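Local coordinates for protein SusD homolog (PDB 3IHV) that probably binds glycans at the bacterial outer membrane, as a SusD-family sugar-binding lipoprotein would, helping to capture them for uptake, at residues K370-Q374 against N389-Y393; N248-G252 against Y376-N380; G38-L44 against G278-N284; N31-Y37 against E262-Y266. All blocks are in the same frame, centred on the assembly; numbering follows the deposited sequence.

Interaction 1 of 4, residues K370-Q374 against N389-Y393. With NA (sodium ion), chain F; EDO (1,2-ethanediol), chain L.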
# COMPACT_ATOMS: atom_id res chain seq x y z
N LYS A 370 -13.73 -2.09 2.62
CA LYS A 370 -13.00 -1.06 3.37
C LYS A 370 -13.26 0.36 2.87
O LYS A 370 -13.20 1.31 3.64
CB LYS A 370 -11.52 -1.35 3.33
CG LYS A 370 -11.17 -2.59 4.11
CD LYS A 370 -9.69 -2.93 4.09
CE LYS A 370 -9.38 -4.00 5.15
NZ LYS A 370 -7.94 -4.49 5.24
N TRP A 371 -13.48 0.48 1.56
CA TRP A 371 -13.69 1.78 0.93
C TRP A 371 -15.11 1.91 0.35
O TRP A 371 -15.31 2.47 -0.73
CB TRP A 371 -12.55 2.11 -0.06
CG TRP A 371 -11.22 1.94 0.61
CD1 TRP A 371 -10.61 2.83 1.45
CD2 TRP A 371 -10.39 0.75 0.61
NE1 TRP A 371 -9.45 2.27 1.97
CE2 TRP A 371 -9.28 1.03 1.44
CE3 TRP A 371 -10.44 -0.47 -0.08
CZ2 TRP A 371 -8.25 0.10 1.66
CZ3 TRP A 371 -9.42 -1.40 0.14
CH2 TRP A 371 -8.33 -1.10 0.99
N ASP A 372 -16.08 1.42 1.12
CA ASP A 372 -17.48 1.56 0.80
C ASP A 372 -17.95 3.02 1.03
O ASP A 372 -18.29 3.44 2.16
CB ASP A 372 -18.27 0.59 1.64
CG ASP A 372 -19.73 0.61 1.31
OD1 ASP A 372 -20.22 1.64 0.76
OD2 ASP A 372 -20.39 -0.38 1.66
N ILE A 373 -17.94 3.78 -0.05
CA ILE A 373 -18.32 5.19 -0.00
C ILE A 373 -19.78 5.40 0.51
O ILE A 373 -20.02 6.26 1.34
CB ILE A 373 -18.09 5.88 -1.38
CG1 ILE A 373 -16.59 5.97 -1.66
CG2 ILE A 373 -18.74 7.25 -1.41
CD1 ILE A 373 -16.23 6.54 -3.05
N GLN A 374 -20.73 4.61 -0.01
CA GLN A 374 -22.12 4.73 0.38
C GLN A 374 -22.26 4.51 1.89
O GLN A 374 -23.00 5.22 2.55
CB GLN A 374 -22.94 3.71 -0.38
CG GLN A 374 -24.39 3.63 0.01
CD GLN A 374 -25.21 4.83 -0.41
OE1 GLN A 374 -24.94 5.50 -1.43
NE2 GLN A 374 -26.27 5.07 0.33
N ASN A 389 -12.59 11.54 -2.91
CA ASN A 389 -11.75 12.11 -1.86
C ASN A 389 -11.38 11.06 -0.80
O ASN A 389 -10.92 11.41 0.28
CB ASN A 389 -12.50 13.28 -1.21
CG ASN A 389 -12.67 14.40 -2.16
OD1 ASN A 389 -11.77 14.67 -2.97
ND2 ASN A 389 -13.82 15.06 -2.10
N VAL A 390 -11.51 9.77 -1.09
CA VAL A 390 -11.13 8.72 -0.16
C VAL A 390 -9.60 8.59 -0.06
O VAL A 390 -8.89 8.60 -1.06
CB VAL A 390 -11.76 7.35 -0.52
CG1 VAL A 390 -11.28 6.23 0.43
CG2 VAL A 390 -13.30 7.45 -0.54
N ASN A 391 -9.10 8.47 1.17
CA ASN A 391 -7.65 8.40 1.39
C ASN A 391 -7.07 7.00 1.27
O ASN A 391 -7.82 6.05 1.09
CB ASN A 391 -7.30 9.04 2.73
CG ASN A 391 -7.63 10.49 2.77
OD1 ASN A 391 -7.88 11.13 1.73
ND2 ASN A 391 -7.69 11.07 3.99
N TRP A 392 -5.75 6.92 1.32
CA TRP A 392 -5.03 5.65 1.15
C TRP A 392 -4.02 5.35 2.24
O TRP A 392 -3.00 6.04 2.38
CB TRP A 392 -4.32 5.58 -0.22
CG TRP A 392 -3.76 4.22 -0.44
CD1 TRP A 392 -2.45 3.85 -0.46
CD2 TRP A 392 -4.51 3.03 -0.68
NE1 TRP A 392 -2.33 2.49 -0.65
CE2 TRP A 392 -3.58 1.96 -0.79
CE3 TRP A 392 -5.87 2.75 -0.72
CZ2 TRP A 392 -3.97 0.64 -1.01
CZ3 TRP A 392 -6.28 1.46 -0.96
CH2 TRP A 392 -5.33 0.41 -1.10
N TYR A 393 -4.28 4.30 3.01
CA TYR A 393 -3.32 3.87 4.02
C TYR A 393 -2.17 3.09 3.36
O TYR A 393 -2.37 1.97 2.85
CB TYR A 393 -3.91 2.93 5.06
CG TYR A 393 -4.91 3.53 6.03
CD1 TYR A 393 -4.52 4.51 6.95
CD2 TYR A 393 -6.21 3.06 6.07
CE1 TYR A 393 -5.42 5.03 7.87
CE2 TYR A 393 -7.14 3.57 6.98
CZ TYR A 393 -6.73 4.55 7.89
OH TYR A 393 -7.63 5.04 8.78
NA NA F . -9.71 12.78 1.67
C1 EDO L . -16.30 10.65 -1.38
O1 EDO L . -14.91 10.75 -1.62
C2 EDO L . -17.06 10.50 -2.68
O2 EDO L . -16.27 11.01 -3.75
O HOH W 1 -7.36 4.04 2.97
O HOH W 2 -8.25 13.85 3.24
O HOH W 3 -11.21 10.85 3.06
O HOH W 4 -11.54 14.08 2.26
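W371 and V390 mark the nearest approach of the two backbones, with CA atoms 7.5 Å apart; 370-374 runs from a loop into the start of helix 373-376, with D372 at its N-cap, and 389-393 runs from a loop into strand 392-396, one half of a two-stranded antiparallel sheet with strand 259-263 in this SusD-family fold. W371 carries most of the contact. CD1 of its indole meets V390 CG1 at 3.6 Å, the two side chains lying roughly at right angles. W392 holds CG anti to its backbone N (chi1 -173°), which brings the end of its indole nearer to W371. W371 CZ2 comes within 3.5 Å of W392 CZ3, which sits over one face of the W371 indole near its rim, while the CB of K370 covers the opposite face. The six-membered rings of the two tryptophans are tilted by 33°, an oblique pairing. I373 adds its CG1 against V390 CG2. On the far side of the 389-393 backbone, N389 O and N391 OD1 both bind a sodium ion, which F265 O and three waters complete. A separate water accepts from W371 NE1 at 2.9 Å and from Y393 N, and donates to N391 O at 2.8 Å.

Interaction 2 of 4, residues N248-G252 against Y376-N380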
# COMPACT_ATOMS: atom_id res chain seq x y z
N ASN A 248 -12.60 6.78 9.18
CA ASN A 248 -11.64 7.87 9.13
C ASN A 248 -11.07 8.14 7.74
O ASN A 248 -11.10 9.27 7.24
CB ASN A 248 -10.45 7.61 10.08
CG ASN A 248 -10.80 7.72 11.53
OD1 ASN A 248 -11.89 8.18 11.91
ND2 ASN A 248 -9.83 7.37 12.38
N THR A 249 -10.58 7.09 7.10
CA THR A 249 -9.92 7.25 5.80
C THR A 249 -10.89 7.70 4.69
O THR A 249 -10.48 8.39 3.76
CB THR A 249 -9.12 5.99 5.43
OG1 THR A 249 -8.01 6.35 4.58
CG2 THR A 249 -10.02 4.94 4.76
N CYS A 250 -12.17 7.35 4.82
CA CYS A 250 -13.19 7.74 3.84
C CYS A 250 -13.72 9.14 4.11
O CYS A 250 -14.44 9.67 3.28
CB CYS A 250 -14.39 6.77 3.85
SG CYS A 250 -13.98 5.14 3.18
N ASN A 251 -13.42 9.71 5.28
CA ASN A 251 -13.88 11.05 5.60
C ASN A 251 -12.82 12.09 5.87
O ASN A 251 -13.11 13.11 6.51
CB ASN A 251 -14.84 10.97 6.76
CG ASN A 251 -16.14 10.39 6.34
OD1 ASN A 251 -16.93 11.06 5.66
ND2 ASN A 251 -16.36 9.14 6.69
N GLY A 252 -11.60 11.84 5.41
CA GLY A 252 -10.53 12.80 5.55
C GLY A 252 -10.19 13.14 6.98
O GLY A 252 -9.89 14.28 7.28
N TYR A 376 -19.69 4.78 4.29
CA TYR A 376 -18.89 5.65 5.15
C TYR A 376 -18.92 7.17 4.96
O TYR A 376 -18.76 7.88 5.94
CB TYR A 376 -17.44 5.18 5.11
CG TYR A 376 -17.22 3.81 5.74
CD1 TYR A 376 -17.56 3.58 7.07
CD2 TYR A 376 -16.61 2.80 5.05
CE1 TYR A 376 -17.33 2.35 7.65
CE2 TYR A 376 -16.38 1.58 5.62
CZ TYR A 376 -16.74 1.35 6.93
OH TYR A 376 -16.53 0.12 7.51
N VAL A 377 -19.09 7.66 3.74
CA VAL A 377 -18.94 9.09 3.50
C VAL A 377 -20.14 9.86 4.01
O VAL A 377 -21.25 9.62 3.59
CB VAL A 377 -18.61 9.37 2.04
CG1 VAL A 377 -18.50 10.87 1.79
CG2 VAL A 377 -17.30 8.72 1.73
N THR A 378 -19.90 10.76 4.97
CA THR A 378 -20.99 11.51 5.61
C THR A 378 -21.33 12.82 4.92
O THR A 378 -22.35 13.46 5.25
CB THR A 378 -20.61 11.84 7.07
OG1 THR A 378 -19.42 12.64 7.08
CG2 THR A 378 -20.37 10.58 7.86
N THR A 379 -20.47 13.25 3.99
CA THR A 379 -20.66 14.53 3.34
C THR A 379 -20.80 14.48 1.83
O THR A 379 -20.35 13.56 1.18
CB THR A 379 -19.52 15.43 3.67
OG1 THR A 379 -18.29 14.84 3.21
CG2 THR A 379 -19.47 15.62 5.19
N ASN A 380 -21.46 15.51 1.31
CA ASN A 380 -21.66 15.67 -0.13
C ASN A 380 -20.51 16.45 -0.73
O ASN A 380 -20.05 17.43 -0.16
CB ASN A 380 -22.95 16.41 -0.41
CG ASN A 380 -24.16 15.59 -0.08
OD1 ASN A 380 -25.09 16.10 0.55
ND2 ASN A 380 -24.16 14.32 -0.48
O HOH W 5 -16.51 13.26 4.42
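C250 and Y376 form the tight, buried end of this contact, their CB atoms 3.7 Å apart. C250 SG lies obliquely to the Y376 ring, 5.0 Å from its centroid, in a sulfur-aromatic contact, and the ring itself runs on against E243, W246 and K247 of helix 242-250. V377 closes this side by setting CG2 3.4 Å from C250 O. The character changes at N251, where the contact opens toward solvent and becomes polar. With CG anti to its carbonyl carbon (chi1 -73°), the N251 side chain reaches across to the loop that follows helix 373-376; this joins the chain leaving helix 242-250 to the chain leaving helix 373-376 in this SusD-family fold. N251 ND2 donates to Y376 O at 2.8 Å, nearly straight at 177°; the acceptor lies in the amide plane, although the donor stands well above the plane of the Y376 carbonyl. N251 OD1 accepts from T378 N at 3.1 Å on a lone pair, and from T378 OG1 at 3.3 Å from above the carbonyl plane. A leucine here would probably leave Y376 O, T378 N and T378 OG1 without these mates and let the 376-380 loop drift. Toward the exposed side the link is indirect, through a water that donates to N251 OD1 at 2.6 Å and bonds T379 OG1.

Interaction 3 of 4, residues G38-L44 against G278-N284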
# COMPACT_ATOMS: atom_id res chain seq x y z
N GLY A 38 -2.86 7.28 -6.38
CA GLY A 38 -4.22 7.49 -6.83
C GLY A 38 -4.80 6.22 -7.46
O GLY A 38 -6.03 6.01 -7.42
N TYR A 39 -3.93 5.35 -7.99
CA TYR A 39 -4.37 4.14 -8.71
C TYR A 39 -3.32 3.07 -8.89
O TYR A 39 -3.52 1.93 -8.45
CB TYR A 39 -4.96 4.58 -10.06
CG TYR A 39 -5.46 3.52 -11.00
CD1 TYR A 39 -6.08 2.37 -10.53
CD2 TYR A 39 -5.48 3.75 -12.35
CE1 TYR A 39 -6.57 1.40 -11.42
CE2 TYR A 39 -5.98 2.79 -13.25
CZ TYR A 39 -6.49 1.62 -12.76
OH TYR A 39 -6.98 0.70 -13.65
N TYR A 40 -2.17 3.36 -9.51
CA TYR A 40 -1.28 2.25 -9.82
C TYR A 40 -0.60 1.59 -8.62
O TYR A 40 -0.62 0.36 -8.47
CB TYR A 40 -0.22 2.61 -10.88
CG TYR A 40 -0.72 3.19 -12.20
CD1 TYR A 40 -2.04 3.13 -12.59
CD2 TYR A 40 0.19 3.70 -13.11
CE1 TYR A 40 -2.45 3.67 -13.82
CE2 TYR A 40 -0.20 4.25 -14.28
CZ TYR A 40 -1.51 4.23 -14.65
OH TYR A 40 -1.90 4.78 -15.84
N LEU A 41 0.05 2.38 -7.78
CA LEU A 41 0.75 1.83 -6.63
C LEU A 41 -0.18 1.43 -5.48
O LEU A 41 0.26 0.71 -4.57
CB LEU A 41 1.79 2.82 -6.08
CG LEU A 41 3.01 3.06 -6.97
CD1 LEU A 41 3.92 4.13 -6.27
CD2 LEU A 41 3.81 1.79 -7.29
N SER A 42 -1.40 1.99 -5.47
CA SER A 42 -2.37 1.64 -4.44
C SER A 42 -3.13 0.39 -4.85
O SER A 42 -3.21 -0.61 -4.08
CB SER A 42 -3.33 2.77 -4.21
OG SER A 42 -3.87 3.24 -5.46
N ILE A 43 -3.64 0.39 -6.07
CA ILE A 43 -4.56 -0.66 -6.48
C ILE A 43 -4.08 -1.59 -7.59
O ILE A 43 -3.96 -2.78 -7.38
CB ILE A 43 -5.92 -0.01 -6.95
CG1 ILE A 43 -6.58 0.78 -5.82
CG2 ILE A 43 -6.88 -1.08 -7.55
CD1 ILE A 43 -7.73 1.69 -6.30
N LEU A 44 -3.74 -1.01 -8.73
CA LEU A 44 -3.57 -1.78 -9.95
C LEU A 44 -2.42 -2.76 -9.95
O LEU A 44 -2.57 -3.85 -10.47
CB LEU A 44 -3.45 -0.86 -11.19
CG LEU A 44 -3.53 -1.48 -12.58
CD1 LEU A 44 -4.89 -2.20 -12.84
CD2 LEU A 44 -3.23 -0.39 -13.65
N GLY A 278 -8.29 10.68 -6.07
CA GLY A 278 -7.85 9.38 -6.47
C GLY A 278 -9.00 8.47 -6.82
O GLY A 278 -10.16 8.88 -6.90
N ARG A 279 -8.67 7.21 -7.01
CA ARG A 279 -9.66 6.19 -7.39
C ARG A 279 -10.04 5.27 -6.23
O ARG A 279 -10.68 4.24 -6.44
CB ARG A 279 -9.10 5.38 -8.55
CG ARG A 279 -8.79 6.22 -9.79
CD ARG A 279 -8.44 5.33 -10.93
NE ARG A 279 -7.82 6.03 -12.05
CZ ARG A 279 -8.42 6.33 -13.20
NH1 ARG A 279 -9.68 5.99 -13.42
NH2 ARG A 279 -7.75 6.96 -14.16
N ILE A 280 -9.68 5.65 -5.01
CA ILE A 280 -9.91 4.79 -3.84
C ILE A 280 -11.40 4.80 -3.52
O ILE A 280 -12.06 5.86 -3.54
CB ILE A 280 -9.07 5.21 -2.62
CG1 ILE A 280 -7.59 5.54 -2.96
CG2 ILE A 280 -9.20 4.15 -1.52
CD1 ILE A 280 -6.79 4.47 -3.74
N GLY A 281 -11.97 3.62 -3.30
CA GLY A 281 -13.43 3.49 -3.15
C GLY A 281 -14.18 3.51 -4.48
O GLY A 281 -15.40 3.37 -4.52
N LYS A 282 -13.46 3.69 -5.60
CA LYS A 282 -14.07 3.72 -6.91
C LYS A 282 -13.67 2.44 -7.63
O LYS A 282 -14.46 1.50 -7.71
CB LYS A 282 -13.63 4.99 -7.68
CG LYS A 282 -13.89 6.30 -6.88
CD LYS A 282 -15.32 6.48 -6.46
CE LYS A 282 -16.23 6.86 -7.60
NZ LYS A 282 -17.69 7.30 -7.34
N TRP A 283 -12.43 2.36 -8.09
CA TRP A 283 -11.96 1.20 -8.80
C TRP A 283 -11.87 -0.03 -7.87
O TRP A 283 -12.07 -1.17 -8.30
CB TRP A 283 -10.58 1.50 -9.40
CG TRP A 283 -10.29 0.81 -10.69
CD1 TRP A 283 -10.52 1.32 -11.93
CD2 TRP A 283 -9.68 -0.48 -10.89
NE1 TRP A 283 -10.09 0.44 -12.89
CE2 TRP A 283 -9.56 -0.67 -12.28
CE3 TRP A 283 -9.22 -1.47 -10.03
CZ2 TRP A 283 -9.02 -1.83 -12.82
CZ3 TRP A 283 -8.68 -2.60 -10.58
CH2 TRP A 283 -8.57 -2.77 -11.96
N ASN A 284 -11.61 0.22 -6.59
CA ASN A 284 -11.56 -0.86 -5.61
C ASN A 284 -12.68 -0.71 -4.59
O ASN A 284 -12.57 -1.15 -3.45
CB ASN A 284 -10.21 -0.91 -4.93
CG ASN A 284 -9.96 0.28 -4.03
OD1 ASN A 284 -10.65 1.33 -4.16
ND2 ASN A 284 -9.00 0.15 -3.13
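Y39 lies between R279 and W283. The CG is anti to the backbone N (chi1 179°), which sends the ring across to the 278-284 loop. CB meets R279 CD at 3.7 Å; CG and CD2 lie against the same arginine, whose CD makes a CH-pi contact over one ring face, 3.8 Å from the centroid. The guanidinium is tilted 48° from the ring, and R279 NE forms a salt bridge with D34 of the preceding helix. Farther out, Y39 CE1 approaches W283 CD2 at 3.7 Å, the tyrosine presenting its edge to the indole face with the planes at 52°. CZ lies near W283 NE1 and CE2, and the tip, OH, stands over the indole rim, 3.2 Å from both W283 CE2 and W283 NE1, at an angle too poor for a hydrogen bond to the latter. Y39 is also the N-cap residue of helix 40-44, which has a pi-type turn: its O accepts from both I43 N and L44 N, from opposite faces of the carbonyl plane. The contact packs this short helix of the SusD-like chain against the long loop between strands 259-263 and 302-304. I43 packs beside the tyrosine, CG2 3.4 Å from W283 CE3 and CD1 against the N284 amide. R279 N donates to G38 O at 2.9 Å, where G38 and G278 bring the two backbones together.

Interaction 4 of 4, residues N31-Y37 against E262-Y266; sequences NTLDAMY and EISFY. With NA (sodium ion), chain F; EDO (1,2-ethanediol), chain M; EDO (1,2-ethanediol), chain N.
I263 and Y37 meet with their side chains at about a right angle: in one of the two conformers modelled for the isoleucine, I263 CG1 lies 3.8 Å from Y37 CB and oblique to the tyrosine ring, whose far end turns away to its hydroxyl partner E130. In that conformer I263 also crosses N31 at roughly a right angle. F265 comes in differently. Its CG is anti to the carbonyl carbon (chi1 -66°), and the end of the ring reaches the backbone of 31-37, so that T32 O sits at the ring edge, in its plane, 3.5 Å from CE1. The neighbouring corner, F265 CZ, lies 3.6 Å from Y37 O, and T32 CB packs on CE1 at 3.7 Å. An alanine in place of F265 is likely to open a gap beside T32 and Y37, taking away the ring that meets both carbonyls. A 1,2-ethanediol, probably from the crystallisation liquor, bridges the two segments, its O2 accepting from N31 ND2 and its O1 from S264 N at 2.7 Å. While the F265 side chain faces 31-37, its carbonyl O binds sodium at 2.2 Å, in the metal site shared with N389 and N391 at the loop just beyond strand 259-263.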
# COMPACT_ATOMS: atom_id res chain seq x y z
N ASN A 31 2.72 11.90 -4.52
CA ASN A 31 1.96 10.75 -4.07
C ASN A 31 0.53 10.65 -4.58
O ASN A 31 0.02 9.54 -4.62
CB ASN A 31 1.94 10.66 -2.53
CG ASN A 31 3.27 10.21 -1.98
OD1 ASN A 31 4.01 9.47 -2.64
ND2 ASN A 31 3.57 10.63 -0.77
N THR A 32 -0.09 11.78 -4.91
CA THR A 32 -1.50 11.81 -5.33
C THR A 32 -1.70 11.52 -6.80
O THR A 32 -2.83 11.44 -7.26
CB THR A 32 -2.21 13.14 -4.96
OG1 THR A 32 -1.56 14.23 -5.60
CG2 THR A 32 -2.24 13.32 -3.42
N LEU A 33 -0.61 11.42 -7.55
CA LEU A 33 -0.70 11.05 -8.97
C LEU A 33 -1.37 9.69 -9.18
O LEU A 33 -1.20 8.76 -8.41
CB LEU A 33 0.68 11.02 -9.61
CG LEU A 33 1.38 12.38 -9.84
CD1 LEU A 33 2.83 12.13 -10.09
CD2 LEU A 33 0.78 13.23 -10.98
N ASP A 34 -2.07 9.60 -10.30
CA ASP A 34 -2.72 8.38 -10.70
C ASP A 34 -1.68 7.25 -10.79
O ASP A 34 -1.91 6.13 -10.34
CB ASP A 34 -3.41 8.65 -12.05
CG ASP A 34 -4.56 7.69 -12.37
OD1 ASP A 34 -5.48 7.53 -11.55
OD2 ASP A 34 -4.57 7.15 -13.50
N ALA A 35 -0.49 7.57 -11.32
CA ALA A 35 0.59 6.61 -11.45
C ALA A 35 1.30 6.26 -10.15
O ALA A 35 2.16 5.39 -10.10
CB ALA A 35 1.62 7.13 -12.50
N MSE A 36 0.98 7.00 -9.09
CA MSE A 36 1.45 6.76 -7.73
C MSE A 36 0.25 6.19 -6.94
O MSE A 36 -0.34 5.20 -7.39
CB MSE A 36 2.02 8.05 -7.14
CG MSE A 36 3.21 8.58 -7.90
SE MSE A 36 4.84 7.58 -7.57
CE MSE A 36 5.15 8.10 -5.70
N TYR A 37 -0.17 6.81 -5.83
CA TYR A 37 -1.19 6.16 -4.98
C TYR A 37 -2.63 6.43 -5.38
O TYR A 37 -3.54 5.88 -4.76
CB TYR A 37 -0.88 6.45 -3.49
CG TYR A 37 0.50 5.94 -3.13
CD1 TYR A 37 0.70 4.61 -2.87
CD2 TYR A 37 1.61 6.79 -3.13
CE1 TYR A 37 1.97 4.11 -2.61
CE2 TYR A 37 2.89 6.30 -2.86
CZ TYR A 37 3.06 4.98 -2.62
OH TYR A 37 4.33 4.50 -2.38
N GLU A 262 -0.32 7.87 5.30
CA GLU A 262 -1.61 7.86 4.68
C GLU A 262 -1.60 8.99 3.67
O GLU A 262 -1.16 10.10 3.99
CB GLU A 262 -2.70 8.02 5.77
CG GLU A 262 -4.14 7.99 5.24
CD GLU A 262 -5.18 8.16 6.32
OE1 GLU A 262 -4.81 8.42 7.50
OE2 GLU A 262 -6.37 7.98 5.99
N ILE A 263 -2.06 8.69 2.45
CA ILE A 263 -2.11 9.66 1.37
C ILE A 263 -3.46 10.33 1.40
O ILE A 263 -4.50 9.66 1.34
CB ILE A 263 -1.95 8.99 -0.02
CG1 ILE A 263 -0.81 7.98 -0.00
CG2 ILE A 263 -1.78 10.05 -1.13
CD1 ILE A 263 0.49 8.52 0.59
N SER A 264 -3.47 11.65 1.51
CA SER A 264 -4.72 12.40 1.52
C SER A 264 -5.11 12.85 0.13
O SER A 264 -4.33 13.50 -0.59
CB SER A 264 -4.62 13.62 2.44
OG SER A 264 -5.76 14.45 2.30
N PHE A 265 -6.33 12.51 -0.25
CA PHE A 265 -6.93 12.99 -1.48
C PHE A 265 -8.09 13.90 -1.11
O PHE A 265 -8.93 13.54 -0.29
CB PHE A 265 -7.46 11.84 -2.31
CG PHE A 265 -6.40 10.94 -2.83
CD1 PHE A 265 -5.71 11.25 -3.97
CD2 PHE A 265 -6.09 9.78 -2.18
CE1 PHE A 265 -4.71 10.43 -4.46
CE2 PHE A 265 -5.09 8.93 -2.63
CZ PHE A 265 -4.39 9.25 -3.80
N TYR A 266 -8.11 15.10 -1.66
CA TYR A 266 -9.23 15.96 -1.44
C TYR A 266 -9.28 17.09 -2.43
O TYR A 266 -8.30 17.83 -2.60
CB TYR A 266 -9.31 16.58 -0.01
CG TYR A 266 -10.48 17.53 0.06
CD1 TYR A 266 -11.78 17.04 0.13
CD2 TYR A 266 -10.30 18.91 -0.04
CE1 TYR A 266 -12.86 17.90 0.11
CE2 TYR A 266 -11.39 19.76 -0.05
CZ TYR A 266 -12.66 19.25 0.03
OH TYR A 266 -13.74 20.12 0.01
NA NA F . -9.71 12.78 1.67
C1 EDO M . -0.96 13.58 0.27
O1 EDO M . -1.21 13.19 1.61
C2 EDO M . 0.51 13.48 -0.08
O2 EDO M . 1.16 12.27 0.33
C1 EDO N . 3.15 10.68 3.55
O1 EDO N . 2.95 11.18 4.89
C2 EDO N . 1.79 10.38 2.88
O2 EDO N . 0.85 11.47 2.92
O HOH W 2 -8.25 13.85 3.24
O HOH W 3 -11.21 10.85 3.06
O HOH W 4 -11.54 14.08 2.26

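How the interactions relate
Interactions 1, 3 and 4 are buried, whereas interaction 2 is only partly so and relies most on side-chain hydrogen bonds, from an asparagine near solvent. Interactions 1 and 4 share the sheet of strands 259-263 and 392-396, with I263 N bonded to W392 O, and the sodium ion, which takes ligands from both. Interaction 3 abuts interaction 1, where I280 and N284 pack on W371 and W392, and joins interaction 4 through the salt bridge of R279 to D34 and the bond of S42 OG to Y37 O. Interaction 2 connects to interactions 1 and 4 through T249, whose O takes N391 N and whose OG1 meets E262. Aromatic rings dominate interactions 1 and 3.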